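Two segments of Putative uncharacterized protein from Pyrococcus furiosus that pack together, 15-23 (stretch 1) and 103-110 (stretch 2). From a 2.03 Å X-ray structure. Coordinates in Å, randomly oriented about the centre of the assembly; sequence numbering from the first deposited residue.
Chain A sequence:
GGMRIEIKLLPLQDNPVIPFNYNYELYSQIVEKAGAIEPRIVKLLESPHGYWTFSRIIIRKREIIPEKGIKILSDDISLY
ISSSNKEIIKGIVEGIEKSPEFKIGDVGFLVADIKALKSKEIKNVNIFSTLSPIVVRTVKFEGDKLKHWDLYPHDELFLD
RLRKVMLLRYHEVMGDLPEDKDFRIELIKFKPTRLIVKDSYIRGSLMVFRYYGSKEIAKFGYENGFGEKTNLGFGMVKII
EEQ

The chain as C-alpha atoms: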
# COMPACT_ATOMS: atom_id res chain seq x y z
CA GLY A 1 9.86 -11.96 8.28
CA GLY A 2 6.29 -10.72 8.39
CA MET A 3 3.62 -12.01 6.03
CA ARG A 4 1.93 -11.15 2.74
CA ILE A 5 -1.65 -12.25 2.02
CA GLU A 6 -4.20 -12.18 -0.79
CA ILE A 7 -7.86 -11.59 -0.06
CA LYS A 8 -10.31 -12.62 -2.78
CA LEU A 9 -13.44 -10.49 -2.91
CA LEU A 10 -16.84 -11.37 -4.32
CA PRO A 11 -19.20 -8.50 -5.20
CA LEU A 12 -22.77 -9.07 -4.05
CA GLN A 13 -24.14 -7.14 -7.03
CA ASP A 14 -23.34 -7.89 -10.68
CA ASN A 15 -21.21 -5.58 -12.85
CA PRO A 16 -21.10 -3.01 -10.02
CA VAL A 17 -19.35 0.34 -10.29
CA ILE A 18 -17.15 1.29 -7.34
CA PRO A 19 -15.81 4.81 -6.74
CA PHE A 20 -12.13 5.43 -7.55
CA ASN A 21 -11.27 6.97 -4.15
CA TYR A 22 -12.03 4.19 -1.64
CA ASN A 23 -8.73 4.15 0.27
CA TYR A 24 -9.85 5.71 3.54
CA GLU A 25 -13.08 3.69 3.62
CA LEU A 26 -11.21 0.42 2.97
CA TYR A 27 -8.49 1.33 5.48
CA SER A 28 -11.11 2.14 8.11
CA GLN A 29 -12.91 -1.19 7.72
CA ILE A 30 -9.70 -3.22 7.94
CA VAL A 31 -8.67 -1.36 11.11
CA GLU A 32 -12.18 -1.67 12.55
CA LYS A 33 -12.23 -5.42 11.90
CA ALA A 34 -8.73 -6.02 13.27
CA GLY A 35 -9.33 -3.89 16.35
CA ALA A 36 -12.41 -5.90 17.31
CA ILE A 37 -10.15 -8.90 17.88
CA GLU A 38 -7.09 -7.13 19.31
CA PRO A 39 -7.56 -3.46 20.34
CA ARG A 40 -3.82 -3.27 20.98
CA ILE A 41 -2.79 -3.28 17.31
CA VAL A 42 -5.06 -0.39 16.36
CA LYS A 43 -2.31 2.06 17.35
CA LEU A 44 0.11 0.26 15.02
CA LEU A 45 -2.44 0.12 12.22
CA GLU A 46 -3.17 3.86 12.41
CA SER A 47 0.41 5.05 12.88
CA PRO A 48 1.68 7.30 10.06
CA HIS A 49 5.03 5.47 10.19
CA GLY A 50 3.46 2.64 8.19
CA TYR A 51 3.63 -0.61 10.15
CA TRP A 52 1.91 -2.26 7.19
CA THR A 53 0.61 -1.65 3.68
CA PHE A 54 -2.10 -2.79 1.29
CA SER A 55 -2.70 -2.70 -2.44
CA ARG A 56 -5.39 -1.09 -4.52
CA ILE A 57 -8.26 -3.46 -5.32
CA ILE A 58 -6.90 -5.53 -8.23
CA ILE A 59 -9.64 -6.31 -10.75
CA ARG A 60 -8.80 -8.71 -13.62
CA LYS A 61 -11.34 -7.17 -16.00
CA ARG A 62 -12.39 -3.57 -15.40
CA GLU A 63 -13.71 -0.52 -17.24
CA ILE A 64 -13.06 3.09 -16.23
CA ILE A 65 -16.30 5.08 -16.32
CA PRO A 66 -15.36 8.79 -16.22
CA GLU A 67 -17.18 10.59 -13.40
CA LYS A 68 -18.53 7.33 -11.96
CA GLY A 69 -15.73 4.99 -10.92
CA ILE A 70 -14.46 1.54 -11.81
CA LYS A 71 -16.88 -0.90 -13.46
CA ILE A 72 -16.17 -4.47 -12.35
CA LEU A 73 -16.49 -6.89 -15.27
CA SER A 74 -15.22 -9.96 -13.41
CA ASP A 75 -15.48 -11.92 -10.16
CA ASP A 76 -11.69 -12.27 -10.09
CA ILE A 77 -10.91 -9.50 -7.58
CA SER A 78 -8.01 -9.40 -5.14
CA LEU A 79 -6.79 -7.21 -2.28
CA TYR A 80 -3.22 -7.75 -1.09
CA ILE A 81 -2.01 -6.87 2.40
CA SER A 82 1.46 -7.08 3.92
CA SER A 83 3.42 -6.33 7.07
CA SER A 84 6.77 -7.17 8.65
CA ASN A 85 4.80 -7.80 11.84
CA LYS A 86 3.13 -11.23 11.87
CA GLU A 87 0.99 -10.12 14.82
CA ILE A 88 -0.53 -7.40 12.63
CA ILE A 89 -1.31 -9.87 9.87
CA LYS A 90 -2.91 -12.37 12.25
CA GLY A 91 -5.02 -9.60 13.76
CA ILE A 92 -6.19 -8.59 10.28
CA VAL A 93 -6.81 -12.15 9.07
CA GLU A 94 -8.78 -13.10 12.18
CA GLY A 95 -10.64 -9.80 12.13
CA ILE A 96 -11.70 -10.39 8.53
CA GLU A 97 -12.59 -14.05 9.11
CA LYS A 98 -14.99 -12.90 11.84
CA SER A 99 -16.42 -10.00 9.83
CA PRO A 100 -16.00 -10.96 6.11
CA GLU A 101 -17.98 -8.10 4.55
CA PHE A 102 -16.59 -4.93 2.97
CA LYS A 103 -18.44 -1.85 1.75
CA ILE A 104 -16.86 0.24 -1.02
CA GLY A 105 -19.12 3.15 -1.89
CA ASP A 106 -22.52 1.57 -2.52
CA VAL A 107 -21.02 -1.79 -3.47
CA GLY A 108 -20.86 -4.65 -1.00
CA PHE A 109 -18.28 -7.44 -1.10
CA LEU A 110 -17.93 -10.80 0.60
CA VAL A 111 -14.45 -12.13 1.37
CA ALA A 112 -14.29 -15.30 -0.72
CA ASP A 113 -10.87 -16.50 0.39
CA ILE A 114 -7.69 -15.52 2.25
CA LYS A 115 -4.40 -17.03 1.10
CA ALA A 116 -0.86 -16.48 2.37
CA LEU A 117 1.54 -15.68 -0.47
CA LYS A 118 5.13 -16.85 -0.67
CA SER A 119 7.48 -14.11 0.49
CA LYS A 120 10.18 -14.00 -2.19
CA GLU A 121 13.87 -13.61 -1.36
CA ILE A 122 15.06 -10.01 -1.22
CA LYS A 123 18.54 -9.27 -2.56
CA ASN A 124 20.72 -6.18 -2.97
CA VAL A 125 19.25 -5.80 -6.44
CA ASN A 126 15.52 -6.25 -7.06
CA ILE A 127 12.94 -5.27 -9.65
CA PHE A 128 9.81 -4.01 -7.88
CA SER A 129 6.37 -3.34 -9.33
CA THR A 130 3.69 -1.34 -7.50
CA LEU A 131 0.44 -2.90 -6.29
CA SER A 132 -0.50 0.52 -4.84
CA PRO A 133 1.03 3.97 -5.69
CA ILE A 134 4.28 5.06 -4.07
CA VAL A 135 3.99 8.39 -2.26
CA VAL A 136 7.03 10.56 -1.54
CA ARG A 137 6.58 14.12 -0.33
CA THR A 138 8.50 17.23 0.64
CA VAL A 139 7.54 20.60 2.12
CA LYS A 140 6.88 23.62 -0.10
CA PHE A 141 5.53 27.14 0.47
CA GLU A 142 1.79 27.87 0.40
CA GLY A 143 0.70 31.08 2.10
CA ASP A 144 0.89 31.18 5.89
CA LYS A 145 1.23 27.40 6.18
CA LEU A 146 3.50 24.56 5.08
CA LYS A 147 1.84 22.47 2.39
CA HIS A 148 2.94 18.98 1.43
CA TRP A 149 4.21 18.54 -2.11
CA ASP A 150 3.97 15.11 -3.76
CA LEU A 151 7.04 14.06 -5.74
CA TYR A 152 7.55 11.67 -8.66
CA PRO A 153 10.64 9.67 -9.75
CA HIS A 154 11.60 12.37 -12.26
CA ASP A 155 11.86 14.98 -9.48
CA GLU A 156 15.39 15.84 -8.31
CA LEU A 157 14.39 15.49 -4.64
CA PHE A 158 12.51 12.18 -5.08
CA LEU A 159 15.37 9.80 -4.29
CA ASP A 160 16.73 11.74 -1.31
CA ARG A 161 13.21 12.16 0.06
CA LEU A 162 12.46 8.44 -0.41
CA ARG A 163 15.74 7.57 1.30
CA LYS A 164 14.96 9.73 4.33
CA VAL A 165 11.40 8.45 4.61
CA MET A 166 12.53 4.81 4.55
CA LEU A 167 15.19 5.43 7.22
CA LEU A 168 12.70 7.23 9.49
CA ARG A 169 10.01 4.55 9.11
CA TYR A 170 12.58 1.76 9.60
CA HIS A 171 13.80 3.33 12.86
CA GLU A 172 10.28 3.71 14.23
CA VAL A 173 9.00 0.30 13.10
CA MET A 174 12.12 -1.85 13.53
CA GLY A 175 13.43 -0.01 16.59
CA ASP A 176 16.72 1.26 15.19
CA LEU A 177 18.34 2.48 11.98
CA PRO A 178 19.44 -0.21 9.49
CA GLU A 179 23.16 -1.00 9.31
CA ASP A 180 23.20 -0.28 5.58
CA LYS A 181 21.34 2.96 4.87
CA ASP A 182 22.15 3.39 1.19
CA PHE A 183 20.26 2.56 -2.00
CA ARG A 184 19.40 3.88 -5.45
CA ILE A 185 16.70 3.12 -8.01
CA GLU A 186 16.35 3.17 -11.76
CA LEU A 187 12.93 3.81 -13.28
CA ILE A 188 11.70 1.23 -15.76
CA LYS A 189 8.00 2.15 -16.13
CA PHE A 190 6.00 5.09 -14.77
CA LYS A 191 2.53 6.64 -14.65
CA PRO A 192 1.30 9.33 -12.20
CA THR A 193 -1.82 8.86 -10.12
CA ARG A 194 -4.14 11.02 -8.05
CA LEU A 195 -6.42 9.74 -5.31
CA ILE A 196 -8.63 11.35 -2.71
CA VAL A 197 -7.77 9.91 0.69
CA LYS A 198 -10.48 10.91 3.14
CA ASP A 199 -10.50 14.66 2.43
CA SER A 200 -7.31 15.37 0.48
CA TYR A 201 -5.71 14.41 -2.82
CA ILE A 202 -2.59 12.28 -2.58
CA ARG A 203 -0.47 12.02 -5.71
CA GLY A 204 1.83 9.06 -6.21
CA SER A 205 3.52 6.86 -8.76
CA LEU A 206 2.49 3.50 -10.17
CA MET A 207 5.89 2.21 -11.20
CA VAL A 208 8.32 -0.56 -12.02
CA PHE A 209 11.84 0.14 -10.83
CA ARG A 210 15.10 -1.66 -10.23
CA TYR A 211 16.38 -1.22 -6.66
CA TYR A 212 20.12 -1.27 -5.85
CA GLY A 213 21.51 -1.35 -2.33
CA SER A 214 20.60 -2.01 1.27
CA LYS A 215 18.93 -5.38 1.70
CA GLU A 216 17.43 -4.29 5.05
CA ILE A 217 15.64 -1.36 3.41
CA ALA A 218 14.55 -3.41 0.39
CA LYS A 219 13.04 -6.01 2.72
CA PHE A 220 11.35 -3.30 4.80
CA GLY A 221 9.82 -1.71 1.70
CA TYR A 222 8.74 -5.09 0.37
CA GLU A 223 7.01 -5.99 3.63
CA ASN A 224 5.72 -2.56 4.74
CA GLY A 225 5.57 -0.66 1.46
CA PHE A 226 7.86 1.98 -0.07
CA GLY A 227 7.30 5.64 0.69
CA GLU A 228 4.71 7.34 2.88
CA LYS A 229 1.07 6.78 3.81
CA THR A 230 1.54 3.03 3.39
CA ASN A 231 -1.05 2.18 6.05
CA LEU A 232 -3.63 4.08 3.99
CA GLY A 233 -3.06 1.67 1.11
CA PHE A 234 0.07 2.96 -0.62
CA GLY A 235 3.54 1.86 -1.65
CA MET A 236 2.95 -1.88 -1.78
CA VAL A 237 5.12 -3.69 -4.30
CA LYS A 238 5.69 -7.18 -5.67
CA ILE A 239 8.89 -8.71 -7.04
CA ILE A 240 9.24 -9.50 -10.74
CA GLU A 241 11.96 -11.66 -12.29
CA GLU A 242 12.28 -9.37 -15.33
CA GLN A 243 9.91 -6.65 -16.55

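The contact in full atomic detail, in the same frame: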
# COMPACT_ATOMS: atom_id res chain seq x y z
N ASN A 15 -21.75 -6.71 -12.08
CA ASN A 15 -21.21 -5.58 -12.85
C ASN A 15 -21.35 -4.26 -12.09
O ASN A 15 -21.78 -3.26 -12.66
CB ASN A 15 -21.93 -5.47 -14.19
CG ASN A 15 -21.60 -6.62 -15.13
OD1 ASN A 15 -22.20 -6.75 -16.20
ND2 ASN A 15 -20.64 -7.44 -14.74
N PRO A 16 -20.99 -4.25 -10.80
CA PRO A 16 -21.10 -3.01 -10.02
C PRO A 16 -20.04 -1.98 -10.41
O PRO A 16 -19.05 -2.30 -11.06
CB PRO A 16 -20.92 -3.50 -8.59
CG PRO A 16 -19.89 -4.57 -8.76
CD PRO A 16 -20.39 -5.32 -9.98
N VAL A 17 -20.28 -0.74 -10.01
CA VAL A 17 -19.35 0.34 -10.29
C VAL A 17 -18.93 0.90 -8.93
O VAL A 17 -19.76 1.40 -8.18
CB VAL A 17 -20.00 1.47 -11.12
CG1 VAL A 17 -18.98 2.57 -11.40
CG2 VAL A 17 -20.54 0.91 -12.42
N ILE A 18 -17.65 0.79 -8.61
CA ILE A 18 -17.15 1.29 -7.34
C ILE A 18 -16.45 2.63 -7.57
O ILE A 18 -15.91 2.88 -8.65
CB ILE A 18 -16.12 0.33 -6.69
CG1 ILE A 18 -14.89 0.20 -7.60
CG2 ILE A 18 -16.76 -1.02 -6.43
CD1 ILE A 18 -13.75 -0.63 -6.99
N PRO A 19 -16.47 3.51 -6.57
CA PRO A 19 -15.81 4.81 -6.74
C PRO A 19 -14.30 4.61 -6.82
O PRO A 19 -13.78 3.59 -6.35
CB PRO A 19 -16.24 5.57 -5.49
CG PRO A 19 -16.40 4.48 -4.46
CD PRO A 19 -17.12 3.41 -5.25
N PHE A 20 -13.59 5.55 -7.43
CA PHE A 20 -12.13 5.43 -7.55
C PHE A 20 -11.41 5.64 -6.21
O PHE A 20 -10.43 4.97 -5.92
CB PHE A 20 -11.54 6.47 -8.52
CG PHE A 20 -12.17 6.50 -9.88
CD1 PHE A 20 -13.17 7.42 -10.18
CD2 PHE A 20 -11.70 5.66 -10.89
CE1 PHE A 20 -13.69 7.52 -11.47
CE2 PHE A 20 -12.21 5.75 -12.19
CZ PHE A 20 -13.21 6.68 -12.48
N ASN A 21 -11.90 6.59 -5.42
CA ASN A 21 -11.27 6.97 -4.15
C ASN A 21 -11.80 6.27 -2.90
O ASN A 21 -12.40 6.90 -2.03
CB ASN A 21 -11.40 8.48 -3.97
CG ASN A 21 -11.03 9.24 -5.23
OD1 ASN A 21 -9.87 9.29 -5.63
ND2 ASN A 21 -12.03 9.84 -5.88
N TYR A 22 -11.54 4.97 -2.78
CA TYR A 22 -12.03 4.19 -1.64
C TYR A 22 -11.00 3.92 -0.55
O TYR A 22 -11.31 3.28 0.45
CB TYR A 22 -12.57 2.85 -2.15
CG TYR A 22 -11.57 2.09 -2.98
CD1 TYR A 22 -10.48 1.45 -2.38
CD2 TYR A 22 -11.66 2.07 -4.37
CE1 TYR A 22 -9.51 0.80 -3.15
CE2 TYR A 22 -10.70 1.43 -5.15
CZ TYR A 22 -9.63 0.80 -4.54
OH TYR A 22 -8.67 0.20 -5.32
N ASN A 23 -9.78 4.42 -0.72
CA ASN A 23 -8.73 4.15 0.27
C ASN A 23 -9.07 4.33 1.74
O ASN A 23 -8.89 3.40 2.52
CB ASN A 23 -7.47 4.95 -0.07
CG ASN A 23 -6.71 4.36 -1.22
OD1 ASN A 23 -7.11 4.48 -2.38
ND2 ASN A 23 -5.60 3.68 -0.92
N LYS A 103 -17.59 -2.79 2.46
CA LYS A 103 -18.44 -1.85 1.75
C LYS A 103 -17.55 -0.80 1.07
O LYS A 103 -16.80 -0.10 1.73
CB LYS A 103 -19.39 -1.17 2.74
CG LYS A 103 -20.40 -0.22 2.12
CD LYS A 103 -21.40 -0.97 1.25
CE LYS A 103 -22.55 -0.05 0.84
NZ LYS A 103 -23.53 -0.75 -0.04
N ILE A 104 -17.63 -0.73 -0.25
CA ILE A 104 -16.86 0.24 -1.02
C ILE A 104 -17.90 1.08 -1.75
O ILE A 104 -18.49 0.64 -2.74
CB ILE A 104 -15.92 -0.45 -2.05
CG1 ILE A 104 -14.79 -1.20 -1.34
CG2 ILE A 104 -15.30 0.59 -2.97
CD1 ILE A 104 -15.24 -2.38 -0.51
N GLY A 105 -18.12 2.30 -1.27
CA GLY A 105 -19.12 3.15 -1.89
C GLY A 105 -20.46 2.48 -1.62
O GLY A 105 -20.79 2.18 -0.48
N ASP A 106 -21.22 2.22 -2.68
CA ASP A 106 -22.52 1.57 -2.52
C ASP A 106 -22.44 0.10 -2.91
O ASP A 106 -23.47 -0.57 -3.06
CB ASP A 106 -23.58 2.27 -3.38
CG ASP A 106 -23.77 3.72 -2.99
OD1 ASP A 106 -24.18 3.97 -1.84
OD2 ASP A 106 -23.51 4.60 -3.84
N VAL A 107 -21.22 -0.40 -3.08
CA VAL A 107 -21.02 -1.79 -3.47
C VAL A 107 -20.54 -2.64 -2.31
O VAL A 107 -19.56 -2.31 -1.63
CB VAL A 107 -20.00 -1.89 -4.62
CG1 VAL A 107 -19.89 -3.33 -5.11
CG2 VAL A 107 -20.41 -0.98 -5.76
N GLY A 108 -21.24 -3.75 -2.07
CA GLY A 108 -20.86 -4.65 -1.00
C GLY A 108 -20.03 -5.80 -1.55
O GLY A 108 -20.18 -6.18 -2.71
N PHE A 109 -19.14 -6.33 -0.71
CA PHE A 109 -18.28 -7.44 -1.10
C PHE A 109 -18.24 -8.48 0.01
O PHE A 109 -18.36 -8.14 1.19
CB PHE A 109 -16.84 -6.96 -1.34
CG PHE A 109 -16.66 -6.13 -2.58
CD1 PHE A 109 -16.23 -6.72 -3.76
CD2 PHE A 109 -16.90 -4.76 -2.55
CE1 PHE A 109 -16.04 -5.95 -4.91
CE2 PHE A 109 -16.71 -3.98 -3.69
CZ PHE A 109 -16.28 -4.58 -4.88
N LEU A 110 -18.06 -9.73 -0.37
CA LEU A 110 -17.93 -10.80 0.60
C LEU A 110 -16.53 -11.37 0.41
O LEU A 110 -16.11 -11.60 -0.72
CB LEU A 110 -18.98 -11.89 0.35
CG LEU A 110 -19.01 -13.05 1.36
CD1 LEU A 110 -19.14 -12.50 2.77
CD2 LEU A 110 -20.17 -13.99 1.04

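Residues 103-110 form a tight β-hairpin whose one side is met by Pro-16 to Pro-19 and Tyr-22 of segment 15-23, a stretch that is mostly loop, with a short strand at Val-17 and Ile-18. No hydrogen bond links the two stretches, and their backbones stay well apart: the CA atoms of Ile-18 and Gly-105 lie 6.1 Å from each other, and those of Tyr-22 and Ile-104 lie 6.3 Å apart. The contact, which buries 318 Å² in all, is made largely by apolar side chains, with a few backbone atoms alongside.

At the start of stretch 2, Lys-103 does not reach the other segment. Its side chain reaches toward the turn, where Lys-103 NZ makes a weak hydrogen bond of 3.0 Å to Asp-106 O. Ile-104 follows as a main point of contact. Its CA-to-CB bond points toward stretch 1, and the CG2 methyl occupies a pocket lined by three residues: Ile-104 CG2 lies 3.6 Å from Tyr-22 CB, 3.8 Å from Ile-18 CB and 4.1 Å from Pro-19 CD. The methyl approaches the Tyr-22 ring obliquely, while the far end of the tyrosine leads away and its hydroxyl is hydrogen-bonded elsewhere in the structure.

Ile-104 also opens the type II' turn that closes the hairpin at Val-107. The turn is pinned by a reciprocal pair of backbone hydrogen bonds, Ile-104 N to Val-107 O and Val-107 N to Ile-104 O, each 2.9 Å. Glycine at 105 fits both the turn and the contact. Its positive phi of 66° favours glycine, and Gly-105 CA packs 3.9 Å from Pro-19 CD; an ideal CB on Gly-105 would point toward stretch 1 and lie 2.6 Å from Pro-19 CD, a clash. Asp-106 makes no contact.

Val-107 returns the chain to the interface, with its CA-to-CB bond toward stretch 1 and both methyls engaged. Val-107 CG1 packs 3.6 Å from Pro-16 CB, and Val-107 CG2 lies 3.7 Å from Ile-18 CG2 and 3.5 Å from Val-17 O; both methyls lie near Pro-16 and Ile-18. The approach to Val-17 O is a van der Waals one, since a methyl offers no conventional donor. The CA-to-CB bond of Val-17 points away from stretch 2.

Beyond it, Gly-108 is out of reach, but Phe-109 rejoins the contact. Although its CA-to-CB bond points sideways, the end of the ring comes nearer, placing Phe-109 CZ 3.9 Å from Ile-18 CG2, which sits at the ring edge, near its plane. Ile-18 thus touches Ile-104, Val-107 and Phe-109, tying both strands of the hairpin to one buried side chain.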